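Local coordinates for large adhesion protein (Lap) involved in biofilm formation (Marinobacter hydrocarbonoclasticus, PDB 6XI3) that probably helps the bacterium form biofilms, its tandem calcium-binding Ig-like repeats building an extended arm that carries the adhesin toward its target, at residues T216-V228 with A296-A310. Residues are numbered along the deposited sequence; the frame is centred on the assembly and turned at random.
With CA (calcium ion), chain D; EDT ({[-(bis-carboxymethyl-amino)-ethyl]-carboxymethyl-amino}-acetic acid), chain I.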
# COMPACT_ATOMS: atom_id res chain seq x y z
N THR A 216 9.33 7.05 -0.91
CA THR A 216 8.62 5.81 -1.27
C THR A 216 9.42 4.59 -0.83
O THR A 216 10.62 4.51 -1.12
CB THR A 216 8.40 5.73 -2.77
OG1 THR A 216 7.82 7.00 -3.09
CG2 THR A 216 7.53 4.56 -3.18
N PHE A 217 8.71 3.63 -0.26
CA PHE A 217 9.24 2.31 0.13
C PHE A 217 8.58 1.29 -0.79
O PHE A 217 7.33 1.24 -0.90
CB PHE A 217 8.96 2.09 1.61
CG PHE A 217 9.67 0.92 2.25
CD1 PHE A 217 10.96 0.58 1.88
CD2 PHE A 217 9.02 0.16 3.21
CE1 PHE A 217 11.58 -0.51 2.47
CE2 PHE A 217 9.66 -0.91 3.82
CZ PHE A 217 10.95 -1.24 3.46
N ASP A 218 9.41 0.50 -1.46
CA ASP A 218 8.95 -0.56 -2.37
C ASP A 218 9.94 -1.71 -2.22
O ASP A 218 10.71 -1.95 -3.16
CB ASP A 218 8.80 -0.06 -3.80
CG ASP A 218 8.08 -1.08 -4.70
OD1 ASP A 218 7.78 -2.19 -4.21
OD2 ASP A 218 7.84 -0.76 -5.86
N ALA A 219 9.88 -2.40 -1.08
CA ALA A 219 10.74 -3.57 -0.77
C ALA A 219 10.06 -4.89 -1.19
O ALA A 219 10.78 -5.90 -1.38
CB ALA A 219 11.10 -3.55 0.69
N THR A 220 8.74 -4.90 -1.36
CA THR A 220 7.97 -6.15 -1.64
C THR A 220 7.28 -5.99 -3.00
O THR A 220 6.57 -4.98 -3.23
CB THR A 220 7.04 -6.49 -0.47
OG1 THR A 220 7.78 -6.41 0.76
CG2 THR A 220 6.44 -7.89 -0.56
N ALA A 221 7.55 -6.95 -3.88
CA ALA A 221 6.89 -7.12 -5.18
C ALA A 221 5.43 -7.52 -4.93
O ALA A 221 5.21 -8.51 -4.27
CB ALA A 221 7.63 -8.19 -5.97
N GLY A 222 4.48 -6.76 -5.47
CA GLY A 222 3.04 -7.03 -5.38
C GLY A 222 2.71 -8.25 -6.21
O GLY A 222 3.36 -8.45 -7.22
N ASP A 223 1.80 -9.08 -5.75
CA ASP A 223 1.39 -10.29 -6.51
C ASP A 223 -0.04 -10.65 -6.10
O ASP A 223 -0.49 -10.26 -5.02
CB ASP A 223 2.39 -11.41 -6.25
CG ASP A 223 2.25 -12.60 -7.18
OD1 ASP A 223 2.11 -12.40 -8.41
OD2 ASP A 223 2.22 -13.72 -6.65
N LEU A 224 -0.72 -11.42 -6.94
CA LEU A 224 -2.07 -11.93 -6.65
C LEU A 224 -2.17 -13.30 -7.33
O LEU A 224 -1.68 -13.43 -8.46
CB LEU A 224 -3.14 -10.94 -7.13
CG LEU A 224 -4.59 -11.39 -6.88
CD1 LEU A 224 -5.52 -10.22 -6.60
CD2 LEU A 224 -5.13 -12.18 -8.05
N THR A 225 -2.70 -14.28 -6.61
CA THR A 225 -3.13 -15.57 -7.21
C THR A 225 -4.64 -15.71 -7.05
O THR A 225 -5.18 -15.15 -6.10
CB THR A 225 -2.38 -16.75 -6.59
OG1 THR A 225 -2.87 -16.92 -5.26
CG2 THR A 225 -0.87 -16.58 -6.61
N VAL A 226 -5.28 -16.44 -7.97
CA VAL A 226 -6.72 -16.79 -7.85
C VAL A 226 -6.85 -18.29 -8.10
O VAL A 226 -6.05 -18.83 -8.86
CB VAL A 226 -7.62 -15.94 -8.76
CG1 VAL A 226 -7.38 -16.19 -10.25
CG2 VAL A 226 -9.09 -16.16 -8.42
N SER A 227 -7.80 -18.93 -7.45
CA SER A 227 -8.07 -20.35 -7.72
C SER A 227 -9.57 -20.59 -7.69
O SER A 227 -10.31 -19.86 -6.96
CB SER A 227 -7.25 -21.25 -6.81
OG SER A 227 -7.93 -21.54 -5.62
N VAL A 228 -10.01 -21.50 -8.54
CA VAL A 228 -11.42 -21.96 -8.57
C VAL A 228 -11.45 -23.15 -7.64
O VAL A 228 -10.92 -24.16 -8.03
CB VAL A 228 -11.84 -22.28 -10.02
CG1 VAL A 228 -13.30 -22.62 -10.11
CG2 VAL A 228 -11.49 -21.11 -10.91
N ALA A 296 -8.89 -12.22 -11.47
CA ALA A 296 -8.90 -11.45 -10.21
C ALA A 296 -7.85 -10.34 -10.33
O ALA A 296 -6.76 -10.63 -10.82
CB ALA A 296 -8.63 -12.35 -9.05
N THR A 297 -8.18 -9.14 -9.87
CA THR A 297 -7.30 -7.95 -9.90
C THR A 297 -7.46 -7.19 -8.59
O THR A 297 -8.61 -7.03 -8.10
CB THR A 297 -7.65 -7.05 -11.09
OG1 THR A 297 -7.58 -7.82 -12.29
CG2 THR A 297 -6.75 -5.85 -11.21
N ALA A 298 -6.36 -6.75 -8.03
CA ALA A 298 -6.31 -5.85 -6.87
C ALA A 298 -5.24 -4.80 -7.15
O ALA A 298 -4.61 -4.86 -8.23
CB ALA A 298 -5.99 -6.65 -5.63
N GLN A 299 -5.04 -3.90 -6.20
CA GLN A 299 -4.04 -2.84 -6.31
C GLN A 299 -3.04 -3.02 -5.16
O GLN A 299 -3.50 -3.11 -3.99
CB GLN A 299 -4.70 -1.45 -6.27
CG GLN A 299 -3.63 -0.38 -6.33
CD GLN A 299 -4.08 1.01 -6.70
OE1 GLN A 299 -4.13 1.89 -5.85
NE2 GLN A 299 -4.33 1.21 -7.99
N ASP A 300 -1.75 -3.11 -5.46
CA ASP A 300 -0.71 -3.30 -4.41
C ASP A 300 -0.44 -1.95 -3.74
O ASP A 300 -1.01 -0.97 -4.13
CB ASP A 300 0.54 -3.99 -4.96
CG ASP A 300 1.50 -3.18 -5.82
OD1 ASP A 300 1.38 -1.93 -5.87
OD2 ASP A 300 2.36 -3.82 -6.45
N ARG A 301 0.41 -1.93 -2.74
CA ARG A 301 0.65 -0.72 -1.93
C ARG A 301 1.38 0.37 -2.73
O ARG A 301 1.37 1.52 -2.27
CB ARG A 301 1.46 -1.13 -0.71
CG ARG A 301 0.64 -1.88 0.32
CD ARG A 301 1.32 -1.85 1.69
NE ARG A 301 0.56 -2.53 2.73
CZ ARG A 301 0.63 -3.83 3.00
NH1 ARG A 301 1.45 -4.62 2.34
NH2 ARG A 301 -0.09 -4.33 3.98
N ASN A 302 2.06 0.03 -3.82
CA ASN A 302 2.78 1.04 -4.64
C ASN A 302 1.94 1.42 -5.86
O ASN A 302 2.52 1.96 -6.80
CB ASN A 302 4.17 0.52 -5.01
CG ASN A 302 5.04 0.33 -3.78
OD1 ASN A 302 5.19 -0.81 -3.34
ND2 ASN A 302 5.56 1.42 -3.22
N GLY A 303 0.63 1.11 -5.86
CA GLY A 303 -0.31 1.58 -6.90
C GLY A 303 -0.32 0.68 -8.13
O GLY A 303 -0.81 1.14 -9.13
N ASN A 304 0.23 -0.54 -8.09
CA ASN A 304 0.22 -1.44 -9.27
C ASN A 304 -1.00 -2.36 -9.22
O ASN A 304 -1.30 -2.92 -8.16
CB ASN A 304 1.48 -2.31 -9.34
CG ASN A 304 2.74 -1.48 -9.32
OD1 ASN A 304 2.97 -0.69 -10.24
ND2 ASN A 304 3.55 -1.63 -8.28
N ALA A 305 -1.65 -2.57 -10.37
CA ALA A 305 -2.64 -3.66 -10.53
C ALA A 305 -1.90 -4.99 -10.51
O ALA A 305 -0.92 -5.13 -11.23
CB ALA A 305 -3.44 -3.48 -11.80
N VAL A 306 -2.32 -5.92 -9.67
CA VAL A 306 -1.79 -7.31 -9.66
C VAL A 306 -2.96 -8.23 -9.98
O VAL A 306 -4.06 -8.00 -9.44
CB VAL A 306 -1.14 -7.65 -8.33
CG1 VAL A 306 0.19 -6.93 -8.21
CG2 VAL A 306 -2.07 -7.34 -7.16
N SER A 307 -2.70 -9.22 -10.82
CA SER A 307 -3.73 -10.03 -11.51
C SER A 307 -3.31 -11.49 -11.54
O SER A 307 -2.09 -11.78 -11.53
CB SER A 307 -3.94 -9.51 -12.89
OG SER A 307 -4.82 -8.43 -12.81
N ASP A 308 -4.32 -12.36 -11.66
CA ASP A 308 -4.12 -13.79 -11.99
C ASP A 308 -5.39 -14.25 -12.71
O ASP A 308 -6.43 -13.55 -12.65
CB ASP A 308 -3.74 -14.61 -10.76
CG ASP A 308 -3.26 -16.02 -11.08
OD1 ASP A 308 -2.79 -16.22 -12.22
OD2 ASP A 308 -3.34 -16.91 -10.19
N SER A 309 -5.32 -15.38 -13.38
CA SER A 309 -6.49 -16.00 -14.01
C SER A 309 -6.47 -17.48 -13.68
O SER A 309 -5.40 -17.98 -13.31
CB SER A 309 -6.50 -15.73 -15.47
OG SER A 309 -5.37 -16.33 -16.06
N ALA A 310 -7.61 -18.16 -13.75
CA ALA A 310 -7.69 -19.61 -13.48
C ALA A 310 -8.82 -20.21 -14.33
O ALA A 310 -9.72 -19.47 -14.69
CB ALA A 310 -7.94 -19.84 -12.02
CA CA D . 5.73 -2.96 -3.25
O20 EDT I . 0.19 -16.31 -10.50
C5 EDT I . 1.04 -15.49 -10.08
O19 EDT I . 1.73 -15.73 -9.00
C4 EDT I . 1.31 -14.26 -10.94
N3 EDT I . 0.96 -14.39 -12.39
C2 EDT I . 1.49 -15.62 -13.07
C1 EDT I . 2.98 -15.85 -12.90
O18 EDT I . 3.38 -16.96 -12.42
O17 EDT I . 3.78 -14.96 -13.28
C6 EDT I . 1.46 -13.23 -13.15
C7 EDT I . 0.50 -12.11 -12.98
N8 EDT I . 0.49 -11.29 -14.21
C9 EDT I . -0.90 -10.96 -14.57
C10 EDT I . -1.06 -10.38 -15.97
O16 EDT I . -2.07 -10.73 -16.61
O15 EDT I . -0.22 -9.56 -16.41
C11 EDT I . 1.31 -10.07 -14.02
C12 EDT I . 0.56 -8.92 -13.36
O13 EDT I . -0.10 -9.14 -12.32
O14 EDT I . 0.63 -7.77 -13.84
O HOH W 1 4.90 -3.44 -5.42
O HOH W 2 -0.06 -11.04 -9.93
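Leu224 packs against Ala296, Ala298 and Val306, and Val226 against Ala296, inside an Ig-like beta-sandwich, at the end where calcium joins it to the preceding repeat. Strand 223-228 belongs to one sheet and the hairpin of 296-299 and 305-310 to the other; the axis of strand 223-228 passes 5.2 Å from that of strand 305-310, the two directions differing by 24°. Leu224 is the main bump. With CG anti to the backbone N, it reaches across to the hairpin, where CD1 lies 3.7 Å from Ala298 CB and CD2 meets both CB and O of Ala296. The branches lie against the short alanine side chains. Val226 CB rests 3.7 Å from Ala296 CB. Val306 CG2 packs against Leu224 CB, while its CG1 pushes up to the backbone of Gly222, 3.5 Å from Gly222 C. Further along, Ala310 CB faces Val226 CG1 and Val228 CG2, and Tyr277 touches Leu224, Val226 and Ala296.

At the junction between repeats, the calcium ion takes Asp218 OD1, Thr220 O, Asn302 OD1 and water 1, with Asp192 and Asp246 completing the site. The Asp218 carboxylate and Asn302 amide stack with planes 23° apart, their oxygens drawn together by the metal. The other end of that amide gives a nearly straight bond (174°) from ND2 to Phe217 O. Behind this shell, Asp300 OD1 accepts from Asn302 N, which makes an Asx turn, and from Asn304 N on the opposite face of the carboxylate plane; Asp300 OD2 accepts from water 1.

On the flank, Ser307 N donates to O13 of the bound EDTA. Where regular pairing between the strands is missing, a carboxylate bridges them: Asp308 OD2 accepts Val226 N on its anti side, at 3.0 Å.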